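Local atomic coordinates of alpha-14 giardin (Giardia lamblia, PDB entry 3CHJ), a protein that probably acts as a calcium-regulated structural element of the annexin family that links the phospholipid bilayer to the underlying axoneme. Residues Arg173-Thr178 with Lys183-Thr188; Glu166-Leu171 with Trp189-Ala194; Asn46-Phe51 with Thr57-Phe62. All blocks are in the same frame, centred on the assembly; numbering follows the deposited sequence.

Contact 1 of 3, residues Arg173-Thr178 with Lys183-Thr188. With CA (calcium ion), chain B.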
loop_
_atom_site.group_PDB
_atom_site.type_symbol
_atom_site.label_atom_id
_atom_site.label_comp_id
_atom_site.label_asym_id
_atom_site.label_seq_id
_atom_site.Cartn_x
_atom_site.Cartn_y
_atom_site.Cartn_z
ATOM N N ARG A 173 -13.466 2.841 -23.526
ATOM C CA ARG A 173 -13.773 1.699 -24.386
ATOM C C ARG A 173 -12.969 1.743 -25.682
ATOM O O ARG A 173 -12.403 0.733 -26.107
ATOM C CB ARG A 173 -15.268 1.605 -24.682
ATOM C CG ARG A 173 -15.619 0.503 -25.666
ATOM C CD ARG A 173 -15.402 -0.884 -25.056
ATOM N NE ARG A 173 -16.083 -1.928 -25.836
ATOM C CZ ARG A 173 -16.316 -3.165 -25.402
ATOM N NH1 ARG A 173 -15.908 -3.550 -24.201
ATOM N NH2 ARG A 173 -16.956 -4.032 -26.178
ATOM N N LYS A 174 -12.917 2.914 -26.317
ATOM C CA LYS A 174 -12.107 3.099 -27.521
ATOM C C LYS A 174 -10.646 2.715 -27.270
ATOM O O LYS A 174 -10.041 1.962 -28.035
ATOM C CB LYS A 174 -12.236 4.547 -28.018
ATOM C CG LYS A 174 -11.543 4.859 -29.338
ATOM C CD LYS A 174 -10.092 5.281 -29.140
ATOM C CE LYS A 174 -9.313 5.296 -30.447
ATOM N NZ LYS A 174 -7.897 5.750 -30.262
ATOM N N ALA A 175 -10.108 3.198 -26.155
ATOM C CA ALA A 175 -8.734 2.893 -25.775
ATOM C C ALA A 175 -8.518 1.394 -25.543
ATOM O O ALA A 175 -7.508 0.832 -25.958
ATOM C CB ALA A 175 -8.362 3.701 -24.531
ATOM N N ILE A 176 -9.473 0.751 -24.883
ATOM C CA ILE A 176 -9.384 -0.680 -24.606
ATOM C C ILE A 176 -9.410 -1.508 -25.903
ATOM O O ILE A 176 -8.749 -2.541 -26.015
ATOM C CB ILE A 176 -10.501 -1.084 -23.634
ATOM C CG1 ILE A 176 -10.151 -0.581 -22.220
ATOM C CG2 ILE A 176 -10.740 -2.602 -23.659
ATOM C CD1 ILE A 176 -11.299 -0.647 -21.208
ATOM N N GLU A 177 -10.156 -1.019 -26.886
ATOM C CA GLU A 177 -10.323 -1.764 -28.135
ATOM C C GLU A 177 -9.092 -1.782 -29.013
ATOM O O GLU A 177 -8.887 -2.747 -29.758
ATOM C CB GLU A 177 -11.547 -1.276 -28.918
ATOM C CG GLU A 177 -12.841 -1.747 -28.304
ATOM C CD GLU A 177 -14.059 -1.472 -29.173
ATOM O OE1 GLU A 177 -13.929 -1.408 -30.413
ATOM O OE2 GLU A 177 -15.159 -1.334 -28.611
ATOM N N THR A 178 -8.259 -0.740 -28.922
ATOM C CA THR A 178 -7.052 -0.638 -29.757
ATOM C C THR A 178 -5.828 -1.258 -29.090
ATOM O O THR A 178 -5.588 -1.052 -27.884
ATOM C CB THR A 178 -6.711 0.821 -30.084
ATOM O OG1 THR A 178 -6.451 1.530 -28.857
ATOM C CG2 THR A 178 -7.854 1.513 -30.830
ATOM N N LYS A 183 -1.539 7.630 -28.902
ATOM C CA LYS A 183 -1.243 8.981 -28.429
ATOM C C LYS A 183 -2.464 9.713 -27.865
ATOM O O LYS A 183 -2.352 10.435 -26.868
ATOM C CB LYS A 183 -0.565 9.808 -29.536
ATOM C CG LYS A 183 -1.293 9.780 -30.878
ATOM C CD LYS A 183 -0.748 10.826 -31.855
ATOM C CE LYS A 183 -1.680 10.986 -33.044
ATOM N NZ LYS A 183 -3.088 11.215 -32.613
ATOM N N ASP A 184 -3.621 9.508 -28.495
ATOM C CA ASP A 184 -4.865 10.179 -28.117
ATOM C C ASP A 184 -5.506 9.517 -26.899
ATOM O O ASP A 184 -6.450 10.056 -26.315
ATOM C CB ASP A 184 -5.862 10.154 -29.289
ATOM C CG ASP A 184 -6.311 8.739 -29.649
ATOM O OD1 ASP A 184 -5.447 7.926 -30.033
ATOM O OD2 ASP A 184 -7.530 8.438 -29.561
ATOM N N GLU A 185 -4.982 8.351 -26.518
ATOM C CA GLU A 185 -5.526 7.586 -25.398
ATOM C C GLU A 185 -4.843 7.871 -24.058
ATOM O O GLU A 185 -5.409 7.577 -23.001
ATOM C CB GLU A 185 -5.467 6.090 -25.714
ATOM C CG GLU A 185 -6.297 5.761 -26.977
ATOM C CD GLU A 185 -6.117 4.363 -27.530
ATOM O OE1 GLU A 185 -5.315 3.564 -26.998
ATOM O OE2 GLU A 185 -6.797 4.058 -28.538
ATOM N N VAL A 186 -3.641 8.445 -24.105
ATOM C CA VAL A 186 -2.871 8.700 -22.875
ATOM C C VAL A 186 -3.704 9.523 -21.909
ATOM O O VAL A 186 -3.879 9.157 -20.735
ATOM C CB VAL A 186 -1.533 9.424 -23.166
ATOM C CG1 VAL A 186 -0.844 9.833 -21.873
ATOM C CG2 VAL A 186 -0.616 8.531 -23.985
ATOM N N SER A 187 -4.247 10.633 -22.412
ATOM C CA SER A 187 -5.053 11.518 -21.593
ATOM C C SER A 187 -6.272 10.847 -20.960
ATOM O O SER A 187 -6.600 11.129 -19.817
ATOM C CB SER A 187 -5.456 12.771 -22.388
ATOM O OG SER A 187 -6.309 12.436 -23.458
ATOM N N THR A 188 -6.949 9.967 -21.696
ATOM C CA THR A 188 -8.113 9.250 -21.158
ATOM C C THR A 188 -7.732 8.400 -19.940
ATOM O O THR A 188 -8.382 8.440 -18.882
ATOM C CB THR A 188 -8.706 8.340 -22.241
ATOM O OG1 THR A 188 -9.069 9.150 -23.377
ATOM C CG2 THR A 188 -9.907 7.569 -21.737
HETATM CA CA CA B . -5.415 1.069 -26.769
#
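T178 and E185 meet at a calcium ion, which sits in an annexin-type loop site between the end of helix 162-177 and the start of helix 186-195. T178 binds the ion twice, through its backbone O at 2.4 Å and its OG1 at the same distance. A175 gives its backbone O, and E185 reaches over from 183-188 with OE1, 2.5 Å from the calcium ion. G180 O and both carboxylate oxygens of E224 complete seven ligands, so residues far apart in sequence close the site. The two oxygens of E185 have different partners: OE1 binds the metal and also accepts from the backbone N of K182, just before 183-188, while OE2 collects two donors. T178 OG1 donates to the syn lone pair of E185 OE2 over 2.6 Å, a short bond that ties one metal ligand to the residue supplying another and probably is strengthened by the ion polarising the hydroxyl. From the anti side, 17° out of the carboxylate plane, K174 NZ reaches E185 OE2 at 2.7 Å, its side chain crossing that of the glutamate at about a right angle. K174 leaves the helix with CG anti to its backbone N (chi1 -175°), and a bend at chi2 (-88°) brings the ammonium between two acids. Its other partner is D184, approaching from the opposite direction. This second-shell salt-bridge network would be expected to favour a charged E185 and to fix the rotation of its carboxylate. The methyl of A175 packs against the glutamate, CB lying 3.8 Å from E185 CD. The salt bridge to D184 is met on the syn lone pair of OD2, 2.8 Å from K174 NZ.

Contact 2 of 3, residues Glu166-Leu171 with Trp189-Ala194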
loop_
_atom_site.group_PDB
_atom_site.type_symbol
_atom_site.label_atom_id
_atom_site.label_comp_id
_atom_site.label_asym_id
_atom_site.label_seq_id
_atom_site.Cartn_x
_atom_site.Cartn_y
_atom_site.Cartn_z
ATOM N N GLU A 166 -20.233 9.376 -18.842
ATOM C CA GLU A 166 -20.661 8.798 -20.118
ATOM C C GLU A 166 -19.659 9.081 -21.242
ATOM O O GLU A 166 -19.350 8.192 -22.041
ATOM C CB GLU A 166 -22.062 9.285 -20.522
ATOM C CG GLU A 166 -23.186 8.941 -19.536
ATOM C CD GLU A 166 -23.682 7.492 -19.624
ATOM O OE1 GLU A 166 -23.138 6.701 -20.432
ATOM O OE2 GLU A 166 -24.632 7.155 -18.872
ATOM N N GLU A 167 -19.145 10.315 -21.300
ATOM C CA GLU A 167 -18.149 10.689 -22.299
ATOM C C GLU A 167 -16.856 9.894 -22.131
ATOM O O GLU A 167 -16.325 9.368 -23.102
ATOM C CB GLU A 167 -17.831 12.179 -22.204
ATOM C CG GLU A 167 -18.969 13.114 -22.585
ATOM C CD GLU A 167 -18.590 14.583 -22.376
ATOM O OE1 GLU A 167 -18.218 14.965 -21.243
ATOM O OE2 GLU A 167 -18.663 15.363 -23.352
ATOM N N ASP A 168 -16.352 9.833 -20.898
ATOM C CA ASP A 168 -15.122 9.083 -20.617
ATOM C C ASP A 168 -15.289 7.585 -20.827
ATOM O O ASP A 168 -14.325 6.898 -21.177
ATOM C CB ASP A 168 -14.641 9.343 -19.196
ATOM C CG ASP A 168 -14.081 10.728 -19.023
ATOM O OD1 ASP A 168 -13.754 11.382 -20.051
ATOM O OD2 ASP A 168 -13.964 11.154 -17.856
ATOM N N LEU A 169 -16.505 7.087 -20.633
ATOM C CA LEU A 169 -16.800 5.669 -20.857
ATOM C C LEU A 169 -16.563 5.289 -22.315
ATOM O O LEU A 169 -15.932 4.267 -22.620
ATOM C CB LEU A 169 -18.250 5.376 -20.463
ATOM C CG LEU A 169 -18.699 3.929 -20.537
ATOM C CD1 LEU A 169 -17.780 3.068 -19.670
ATOM C CD2 LEU A 169 -20.116 3.837 -20.070
ATOM N N VAL A 170 -17.082 6.116 -23.225
ATOM C CA VAL A 170 -16.879 5.911 -24.641
ATOM C C VAL A 170 -15.388 5.975 -24.984
ATOM O O VAL A 170 -14.862 5.146 -25.742
ATOM C CB VAL A 170 -17.704 6.937 -25.451
ATOM C CG1 VAL A 170 -17.343 6.883 -26.907
ATOM C CG2 VAL A 170 -19.204 6.652 -25.248
ATOM N N LEU A 171 -14.702 6.949 -24.392
ATOM C CA LEU A 171 -13.274 7.131 -24.625
ATOM C C LEU A 171 -12.414 5.964 -24.111
ATOM O O LEU A 171 -11.501 5.500 -24.809
ATOM C CB LEU A 171 -12.810 8.457 -24.009
ATOM C CG LEU A 171 -13.331 9.697 -24.756
ATOM C CD1 LEU A 171 -13.093 10.929 -23.907
ATOM C CD2 LEU A 171 -12.662 9.825 -26.116
ATOM N N TRP A 189 -6.675 7.620 -20.105
ATOM C CA TRP A 189 -6.270 6.725 -19.031
ATOM C C TRP A 189 -5.846 7.490 -17.785
ATOM O O TRP A 189 -6.178 7.106 -16.660
ATOM C CB TRP A 189 -5.126 5.840 -19.486
ATOM C CG TRP A 189 -5.513 4.700 -20.407
ATOM C CD1 TRP A 189 -5.150 4.547 -21.714
ATOM C CD2 TRP A 189 -6.294 3.542 -20.069
ATOM N NE1 TRP A 189 -5.639 3.357 -22.213
ATOM C CE2 TRP A 189 -6.381 2.742 -21.236
ATOM C CE3 TRP A 189 -6.951 3.118 -18.901
ATOM C CZ2 TRP A 189 -7.075 1.517 -21.255
ATOM C CZ3 TRP A 189 -7.656 1.910 -18.915
ATOM C CH2 TRP A 189 -7.718 1.124 -20.095
ATOM N N ILE A 190 -5.085 8.560 -17.984
ATOM C CA ILE A 190 -4.597 9.336 -16.845
ATOM C C ILE A 190 -5.722 10.103 -16.155
ATOM O O ILE A 190 -5.823 10.105 -14.944
ATOM C CB ILE A 190 -3.420 10.268 -17.242
ATOM C CG1 ILE A 190 -2.272 9.453 -17.852
ATOM C CG2 ILE A 190 -2.941 11.091 -16.040
ATOM C CD1 ILE A 190 -1.678 8.369 -16.931
ATOM N N ARG A 191 -6.594 10.728 -16.943
ATOM C CA ARG A 191 -7.693 11.473 -16.364
ATOM C C ARG A 191 -8.556 10.572 -15.468
ATOM O O ARG A 191 -8.863 10.915 -14.329
ATOM C CB ARG A 191 -8.528 12.143 -17.464
ATOM C CG ARG A 191 -9.713 12.908 -16.907
ATOM C CD ARG A 191 -10.482 13.713 -17.965
ATOM N NE ARG A 191 -11.095 12.881 -18.999
ATOM C CZ ARG A 191 -10.579 12.673 -20.204
ATOM N NH1 ARG A 191 -9.437 13.243 -20.544
ATOM N NH2 ARG A 191 -11.214 11.901 -21.073
ATOM N N ILE A 192 -8.920 9.396 -15.982
ATOM C CA ILE A 192 -9.795 8.523 -15.215
ATOM C C ILE A 192 -9.071 7.992 -13.979
ATOM O O ILE A 192 -9.552 8.123 -12.844
ATOM C CB ILE A 192 -10.307 7.364 -16.073
ATOM C CG1 ILE A 192 -11.210 7.909 -17.207
ATOM C CG2 ILE A 192 -11.083 6.387 -15.201
ATOM C CD1 ILE A 192 -11.503 6.883 -18.301
ATOM N N PHE A 193 -7.903 7.400 -14.188
ATOM C CA PHE A 193 -7.282 6.685 -13.085
ATOM C C PHE A 193 -6.585 7.586 -12.077
ATOM O O PHE A 193 -6.474 7.217 -10.887
ATOM C CB PHE A 193 -6.351 5.588 -13.607
ATOM C CG PHE A 193 -7.091 4.378 -14.117
ATOM C CD1 PHE A 193 -7.763 4.406 -15.352
ATOM C CD2 PHE A 193 -7.144 3.205 -13.353
ATOM C CE1 PHE A 193 -8.478 3.289 -15.803
ATOM C CE2 PHE A 193 -7.861 2.090 -13.810
ATOM C CZ PHE A 193 -8.503 2.119 -15.014
ATOM N N ALA A 194 -6.171 8.778 -12.513
ATOM C CA ALA A 194 -5.514 9.704 -11.583
ATOM C C ALA A 194 -6.449 10.704 -10.919
ATOM O O ALA A 194 -6.148 11.168 -9.811
ATOM C CB ALA A 194 -4.378 10.459 -12.262
#
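The guanidinium of R191 presents its NE and NH2 edge to the carboxylate of D168, and both nitrogens settle on a single oxygen. OD1 of D168 lies near the guanidinium plane, whereas the two N-H groups arrive from above the carboxylate, on the same face of it; the two planes are 39° apart. NH2 makes the shorter and straighter bond, 2.8 Å to D168 OD1; NE adds a more bent one of 3.2 Å to the same OD1. This side-on, two-to-one salt bridge leaves D168 OD2 to a separate partner, the hydroxyl of Y196 just beyond 189-194, so the acid is held at both oxygens. A methyl of L171 also comes to the guanidinium edge, near its plane, with CD1 3.5 Å from R191 NH2. The arginine runs out extended and then folds at chi3 (63°), which turns NE as well as NH2 toward helix 162-177. Next to R191 in sequence, I192 supplies the apolar part of the contact: its CD1 rests 4.0 Å from D168 O and 4.1 Å from D168 CB, touching the backbone and CB of the residue whose carboxylate R191 binds. The segments cross with their N-to-C directions 125° apart, and their axes come no closer than 10.8 Å, a wide spacing bridged by long side chains. In the all-helical annexin fold this joins helix 162-177 to helix 186-195, farther along both helices from the calcium loop. Helix 198-211 packs beside both, with L204 against I192 and Y208 against L169, while I190 and A194 lean on helix 144-154 and F193 turns to helix 227-241.

Contact 3 of 3, residues Asn46-Phe51 with Thr57-Phe62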
loop_
_atom_site.group_PDB
_atom_site.type_symbol
_atom_site.label_atom_id
_atom_site.label_comp_id
_atom_site.label_asym_id
_atom_site.label_seq_id
_atom_site.Cartn_x
_atom_site.Cartn_y
_atom_site.Cartn_z
ATOM N N ASN A 46 4.795 6.915 20.573
ATOM C CA ASN A 46 5.161 7.408 21.900
ATOM C C ASN A 46 5.945 6.363 22.676
ATOM O O ASN A 46 6.969 6.677 23.297
ATOM C CB ASN A 46 3.942 7.848 22.710
ATOM C CG ASN A 46 4.338 8.388 24.087
ATOM O OD1 ASN A 46 3.925 7.855 25.116
ATOM N ND2 ASN A 46 5.195 9.417 24.100
ATOM N N MET A 47 5.464 5.121 22.620
ATOM C CA MET A 47 6.127 3.997 23.270
ATOM C C MET A 47 7.547 3.800 22.734
ATOM O O MET A 47 8.478 3.562 23.509
ATOM C CB MET A 47 5.282 2.727 23.110
ATOM C CG MET A 47 5.825 1.495 23.826
ATOM S SD MET A 47 7.050 0.650 22.833
ATOM C CE MET A 47 6.055 0.159 21.409
ATOM N N GLN A 48 7.723 3.894 21.417
ATOM C CA GLN A 48 9.063 3.790 20.836
ATOM C C GLN A 48 10.026 4.870 21.361
ATOM O O GLN A 48 11.189 4.586 21.702
ATOM C CB GLN A 48 9.004 3.823 19.304
ATOM C CG GLN A 48 10.382 3.929 18.661
ATOM C CD GLN A 48 10.427 3.379 17.264
ATOM O OE1 GLN A 48 9.448 2.816 16.774
ATOM N NE2 GLN A 48 11.576 3.518 16.610
ATOM N N ARG A 49 9.533 6.101 21.433
ATOM C CA ARG A 49 10.313 7.210 21.963
ATOM C C ARG A 49 10.665 6.951 23.430
ATOM O O ARG A 49 11.794 7.185 23.861
ATOM C CB ARG A 49 9.542 8.522 21.806
ATOM C CG ARG A 49 9.561 9.098 20.391
ATOM C CD ARG A 49 8.427 10.106 20.218
ATOM N NE ARG A 49 8.448 10.769 18.917
ATOM C CZ ARG A 49 7.628 11.765 18.579
ATOM N NH1 ARG A 49 6.728 12.206 19.450
ATOM N NH2 ARG A 49 7.720 12.321 17.376
ATOM N N THR A 50 9.707 6.427 24.180
ATOM C CA THR A 50 9.870 6.168 25.617
ATOM C C THR A 50 10.836 5.001 25.879
ATOM O O THR A 50 11.533 4.979 26.898
ATOM C CB THR A 50 8.494 5.920 26.277
ATOM O OG1 THR A 50 7.670 7.076 26.080
ATOM C CG2 THR A 50 8.614 5.659 27.781
ATOM N N PHE A 51 10.870 4.045 24.947
ATOM C CA PHE A 51 11.777 2.891 25.018
ATOM C C PHE A 51 13.225 3.315 25.265
ATOM O O PHE A 51 13.906 2.758 26.135
ATOM C CB PHE A 51 11.693 2.076 23.721
ATOM C CG PHE A 51 12.413 0.749 23.781
ATOM C CD1 PHE A 51 11.732 -0.405 24.153
ATOM C CD2 PHE A 51 13.763 0.655 23.452
ATOM C CE1 PHE A 51 12.384 -1.635 24.209
ATOM C CE2 PHE A 51 14.430 -0.575 23.515
ATOM C CZ PHE A 51 13.735 -1.716 23.891
ATOM N N THR A 57 18.657 2.406 25.334
ATOM C CA THR A 57 18.970 1.848 24.022
ATOM C C THR A 57 17.841 2.201 23.068
ATOM O O THR A 57 16.664 2.128 23.435
ATOM C CB THR A 57 19.108 0.306 24.078
ATOM O OG1 THR A 57 20.104 -0.053 25.043
ATOM C CG2 THR A 57 19.512 -0.264 22.723
ATOM N N PHE A 58 18.207 2.576 21.847
ATOM C CA PHE A 58 17.222 2.829 20.813
ATOM C C PHE A 58 16.553 1.532 20.374
ATOM O O PHE A 58 17.191 0.475 20.326
ATOM C CB PHE A 58 17.838 3.573 19.631
ATOM C CG PHE A 58 18.039 5.040 19.896
ATOM C CD1 PHE A 58 16.998 5.947 19.693
ATOM C CD2 PHE A 58 19.254 5.509 20.385
ATOM C CE1 PHE A 58 17.177 7.313 19.954
ATOM C CE2 PHE A 58 19.445 6.874 20.653
ATOM C CZ PHE A 58 18.401 7.773 20.436
ATOM N N LEU A 59 15.263 1.622 20.069
ATOM C CA LEU A 59 14.495 0.429 19.740
ATOM C C LEU A 59 15.107 -0.335 18.572
ATOM O O LEU A 59 15.212 -1.566 18.625
ATOM C CB LEU A 59 13.032 0.780 19.454
ATOM C CG LEU A 59 12.124 -0.423 19.160
ATOM C CD1 LEU A 59 12.086 -1.410 20.318
ATOM C CD2 LEU A 59 10.724 0.063 18.805
ATOM N N ASP A 60 15.516 0.379 17.526
ATOM C CA ASP A 60 16.060 -0.296 16.349
ATOM C C ASP A 60 17.331 -1.090 16.672
ATOM O O ASP A 60 17.481 -2.229 16.231
ATOM C CB ASP A 60 16.217 0.648 15.144
ATOM C CG ASP A 60 17.214 1.785 15.378
ATOM O OD1 ASP A 60 17.570 2.104 16.543
ATOM O OD2 ASP A 60 17.629 2.374 14.354
ATOM N N ALA A 61 18.202 -0.512 17.499
ATOM C CA ALA A 61 19.429 -1.203 17.918
ATOM C C ALA A 61 19.133 -2.467 18.722
ATOM O O ALA A 61 19.822 -3.486 18.568
ATOM C CB ALA A 61 20.319 -0.266 18.727
ATOM N N PHE A 62 18.112 -2.398 19.576
ATOM C CA PHE A 62 17.685 -3.543 20.385
ATOM C C PHE A 62 17.080 -4.652 19.529
ATOM O O PHE A 62 17.399 -5.840 19.705
ATOM C CB PHE A 62 16.676 -3.088 21.428
ATOM C CG PHE A 62 16.171 -4.182 22.307
ATOM C CD1 PHE A 62 17.006 -4.792 23.239
ATOM C CD2 PHE A 62 14.838 -4.580 22.236
ATOM C CE1 PHE A 62 16.511 -5.807 24.081
ATOM C CE2 PHE A 62 14.341 -5.580 23.059
ATOM C CZ PHE A 62 15.178 -6.202 23.987
HETATM O O HOH W 1 13.909 4.181 20.136
#
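A water bridges L59 and Q48 across the turn between helix 41-55 and helix 59-64, successive helices of the annexin fold. It accepts from L59 N over 2.9 Å and donates to Q48 O over 3.2 Å, so a backbone amide in the first turn of one helix is linked to a carbonyl of the other. Beside this polar link the contact is largely apolar, built round the ring of F51. CD1 of L59 stands over the centre of one face of that ring in a CH-pi contact, 3.8 Å from the centroid and only 5° off the normal. The other methyl is met by the extended chain of Q48, whose OE1 lies 3.7 Å from L59 CD2; the two side chains cross at about a right angle. A chi1 of -170° swings the F51 ring away from its own backbone N and carries its far end to F62, where F51 CZ lies 3.5 Å from F62 CD2; the ring centroids are 5.4 Å apart and the planes inclined at 45°. The turn itself is tied by T55, whose OG1 bonds both F51 O and T57 N, and F58 takes the N-cap position of the short helix. At the ring edge, near its plane, the carbonyl of T57 approaches F51, with T57 O 3.3 Å from F51 CD2.

In the fold
Contacts 1 and 2 join the same pair of helices, 162-177 and 186-195, with centres 9 Å apart; W189 connects them by packing on A175 and I176, and T188 meets L171. Contact 3 lies on the opposite side of the chain's centre, its nearest atoms about 40 Å from contact 1, and holds helix 41-55 to helix 59-64. None is wholly core: each mixes buried and exposed residues. Their chemistry nevertheless differs. At the loop end, contact 1 relies on metal ligands and salt bridges; contact 2, further along the helices, keeps one salt bridge beside an isoleucine; contact 3 is mainly aromatic and aliphatic, with a water between backbones.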